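Local coordinates for GTP-binding protein (PDB 1WXQ) that probably binds GTP through an Obg-type P-loop GTPase domain and may hydrolyse nucleoside triphosphates, though its cellular role is unknown, at residues D123-P127 with V128-E132. Sequence-based numbering, arbitrary orientation.
Sequences DYHDP and VEDIE
His125 turns the edge of its imidazole ring to the carboxylate of Asp130 where an extended loop enters the N-terminal first turn of helix 127-147. Ring CD2 lies 3.4 Å from Asp130 OD2, and the two flat groups are inclined by 67°. With CG anti to the backbone N (chi1 -177°), the ring extends forward along that turn. This is a polar contact without a hydrogen bond between the side chains: the carboxylate pairs instead with Lys8, by a salt bridge from OD2 to NZ, and the ring also touches Lys8. An acid suits this position because it faces that lysine, which follows Gly7 in a probable P-loop. Were Asp130 replaced by alanine, Lys8 NZ would probably lose its salt-bridge partner and the His125 edge its acidic neighbour. Glu129 approaches the same ring through aliphatic carbon, its CB 4.2 Å from His125 CE1.

The side chains of Asp126 and Val128 leave the chain in a common direction, OD1 of the aspartate 3.6 Å from CG2 of the valine. Proline suits the first turn, since its nitrogen has no hydrogen to donate and its ring restricts phi. The carbonyl of Pro127 serves two donors: Asp130 N at 2.7 Å, from above the carbonyl plane, and Ile131 N at 3.1 Å, almost in line with the C=O bond. The second is the i to i+4 bond of an alpha-helix.

Branched apolar residues suit the buried side, where Val128 and Ile131 pack against helix 229-241, Val128 on Leu235 and both on Glu239, while the loop following strand 104-110 is tied back by a backbone hydrogen bond between His125 and Gly113.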
ATOM      1  N   ASP A 123      -9.945   7.495  30.015  1.00 53.60           N
ATOM      2  CA  ASP A 123      -8.865   8.374  30.429  1.00 55.02           C
ATOM      3  C   ASP A 123      -7.600   8.162  29.609  1.00 55.48           C
ATOM      4  O   ASP A 123      -6.951   9.131  29.205  1.00 56.10           O
ATOM      5  CB  ASP A 123      -8.533   8.177  31.903  1.00 55.90           C
ATOM      6  CG  ASP A 123      -7.451   9.133  32.376  1.00 58.52           C
ATOM      7  OD1 ASP A 123      -7.714  10.353  32.426  1.00 61.73           O
ATOM      8  OD2 ASP A 123      -6.332   8.671  32.684  1.00 61.84           O
ATOM      9  N   TYR A 124      -7.236   6.903  29.374  1.00 54.24           N
ATOM     10  CA  TYR A 124      -6.039   6.619  28.596  1.00 52.90           C
ATOM     11  C   TYR A 124      -5.895   5.168  28.179  1.00 50.75           C
ATOM     12  O   TYR A 124      -5.864   4.269  29.019  1.00 50.84           O
ATOM     13  CB  TYR A 124      -4.786   7.017  29.369  1.00 54.05           C
ATOM     14  CG  TYR A 124      -3.529   6.881  28.546  1.00 57.88           C
ATOM     15  CD1 TYR A 124      -3.268   7.759  27.496  1.00 62.98           C
ATOM     16  CD2 TYR A 124      -2.613   5.862  28.796  1.00 56.73           C
ATOM     17  CE1 TYR A 124      -2.127   7.628  26.715  1.00 63.79           C
ATOM     18  CE2 TYR A 124      -1.467   5.721  28.021  1.00 58.75           C
ATOM     19  CZ  TYR A 124      -1.231   6.607  26.982  1.00 62.13           C
ATOM     20  OH  TYR A 124      -0.101   6.474  26.206  1.00 62.58           O
ATOM     21  N   HIS A 125      -5.791   4.952  26.873  1.00 48.38           N
ATOM     22  CA  HIS A 125      -5.623   3.613  26.331  1.00 45.43           C
ATOM     23  C   HIS A 125      -4.559   3.647  25.244  1.00 43.05           C
ATOM     24  O   HIS A 125      -4.765   4.208  24.171  1.00 42.31           O
ATOM     25  CB  HIS A 125      -6.939   3.092  25.758  1.00 44.78           C
ATOM     26  CG  HIS A 125      -6.850   1.692  25.240  1.00 45.74           C
ATOM     27  ND1 HIS A 125      -6.506   0.624  26.041  1.00 47.41           N
ATOM     28  CD2 HIS A 125      -7.043   1.187  23.998  1.00 45.72           C
ATOM     29  CE1 HIS A 125      -6.492  -0.481  25.316  1.00 49.78           C
ATOM     30  NE2 HIS A 125      -6.814  -0.167  24.073  1.00 51.10           N
ATOM     31  N   ASP A 126      -3.419   3.043  25.546  1.00 41.46           N
ATOM     32  CA  ASP A 126      -2.287   2.988  24.644  1.00 40.64           C
ATOM     33  C   ASP A 126      -2.686   2.450  23.266  1.00 41.47           C
ATOM     34  O   ASP A 126      -3.148   1.320  23.140  1.00 39.11           O
ATOM     35  CB  ASP A 126      -1.209   2.104  25.265  1.00 39.79           C
ATOM     36  CG  ASP A 126       0.191   2.488  24.823  1.00 42.09           C
ATOM     37  OD1 ASP A 126       0.323   3.343  23.921  1.00 46.59           O
ATOM     38  OD2 ASP A 126       1.163   1.929  25.378  1.00 48.93           O
ATOM     39  N   PRO A 127      -2.520   3.267  22.210  1.00 41.78           N
ATOM     40  CA  PRO A 127      -2.860   2.865  20.846  1.00 43.64           C
ATOM     41  C   PRO A 127      -2.092   1.610  20.451  1.00 44.62           C
ATOM     42  O   PRO A 127      -2.594   0.756  19.709  1.00 45.99           O
ATOM     43  CB  PRO A 127      -2.439   4.078  20.023  1.00 43.45           C
ATOM     44  CG  PRO A 127      -2.674   5.195  20.956  1.00 41.39           C
ATOM     45  CD  PRO A 127      -2.070   4.666  22.225  1.00 40.61           C
ATOM     46  N   VAL A 128      -0.865   1.521  20.954  1.00 42.60           N
ATOM     47  CA  VAL A 128       0.017   0.395  20.698  1.00 42.90           C
ATOM     48  C   VAL A 128      -0.595  -0.969  21.024  1.00 43.19           C
ATOM     49  O   VAL A 128      -0.086  -2.015  20.643  1.00 44.83           O
ATOM     50  CB  VAL A 128       1.241   0.436  21.654  1.00 45.03           C
ATOM     51  CG1 VAL A 128       1.994  -0.884  21.588  1.00 42.47           C
ATOM     52  CG2 VAL A 128       2.155   1.618  21.301  1.00 42.52           C
ATOM     53  N   GLU A 129      -1.737  -0.878  21.730  1.00 43.30           N
ATOM     54  CA  GLU A 129      -2.385  -2.114  22.119  1.00 42.29           C
ATOM     55  C   GLU A 129      -3.491  -2.464  21.095  1.00 40.22           C
ATOM     56  O   GLU A 129      -3.843  -3.626  20.915  1.00 40.78           O
ATOM     57  CB  GLU A 129      -3.032  -2.051  23.543  1.00 43.34           C
ATOM     58  CG  GLU A 129      -2.026  -1.740  24.657  1.00 48.76           C
ATOM     59  CD  GLU A 129      -1.193  -2.940  25.087  1.00 53.31           C
ATOM     60  OE1 GLU A 129      -1.782  -3.892  25.650  1.00 51.47           O
ATOM     61  OE2 GLU A 129       0.045  -2.930  24.876  1.00 56.94           O
ATOM     62  N   ASP A 130      -4.021  -1.448  20.416  1.00 38.11           N
ATOM     63  CA  ASP A 130      -5.040  -1.679  19.392  1.00 35.43           C
ATOM     64  C   ASP A 130      -4.318  -2.153  18.155  1.00 34.34           C
ATOM     65  O   ASP A 130      -4.900  -2.820  17.308  1.00 36.75           O
ATOM     66  CB  ASP A 130      -5.787  -0.397  19.024  1.00 35.78           C
ATOM     67  CG  ASP A 130      -6.721   0.084  20.119  1.00 37.54           C
ATOM     68  OD1 ASP A 130      -7.638  -0.672  20.504  1.00 41.12           O
ATOM     69  OD2 ASP A 130      -6.542   1.232  20.588  1.00 43.41           O
ATOM     70  N   ILE A 131      -3.047  -1.780  18.043  1.00 32.50           N
ATOM     71  CA  ILE A 131      -2.246  -2.166  16.887  1.00 29.72           C
ATOM     72  C   ILE A 131      -2.030  -3.657  16.982  1.00 29.98           C
ATOM     73  O   ILE A 131      -2.204  -4.395  16.009  1.00 28.07           O
ATOM     74  CB  ILE A 131      -0.880  -1.449  16.889  1.00 29.54           C
ATOM     75  CG1 ILE A 131      -1.099   0.060  16.838  1.00 30.41           C
ATOM     76  CG2 ILE A 131      -0.041  -1.881  15.704  1.00 26.04           C
ATOM     77  CD1 ILE A 131       0.183   0.845  16.749  1.00 37.38           C
ATOM     78  N   GLU A 132      -1.659  -4.098  18.174  1.00 30.71           N
ATOM     79  CA  GLU A 132      -1.433  -5.508  18.397  1.00 33.09           C
ATOM     80  C   GLU A 132      -2.745  -6.277  18.229  1.00 32.52           C
ATOM     81  O   GLU A 132      -2.750  -7.380  17.684  1.00 31.40           O
ATOM     82  CB  GLU A 132      -0.855  -5.736  19.787  1.00 33.74           C
ATOM     83  CG  GLU A 132       0.365  -6.615  19.765  1.00 41.19           C
ATOM     84  CD  GLU A 132       0.298  -7.705  20.797  1.00 51.34           C
ATOM     85  OE1 GLU A 132       0.197  -7.372  22.005  1.00 53.25           O
ATOM     86  OE2 GLU A 132       0.345  -8.891  20.392  1.00 53.50           O
TER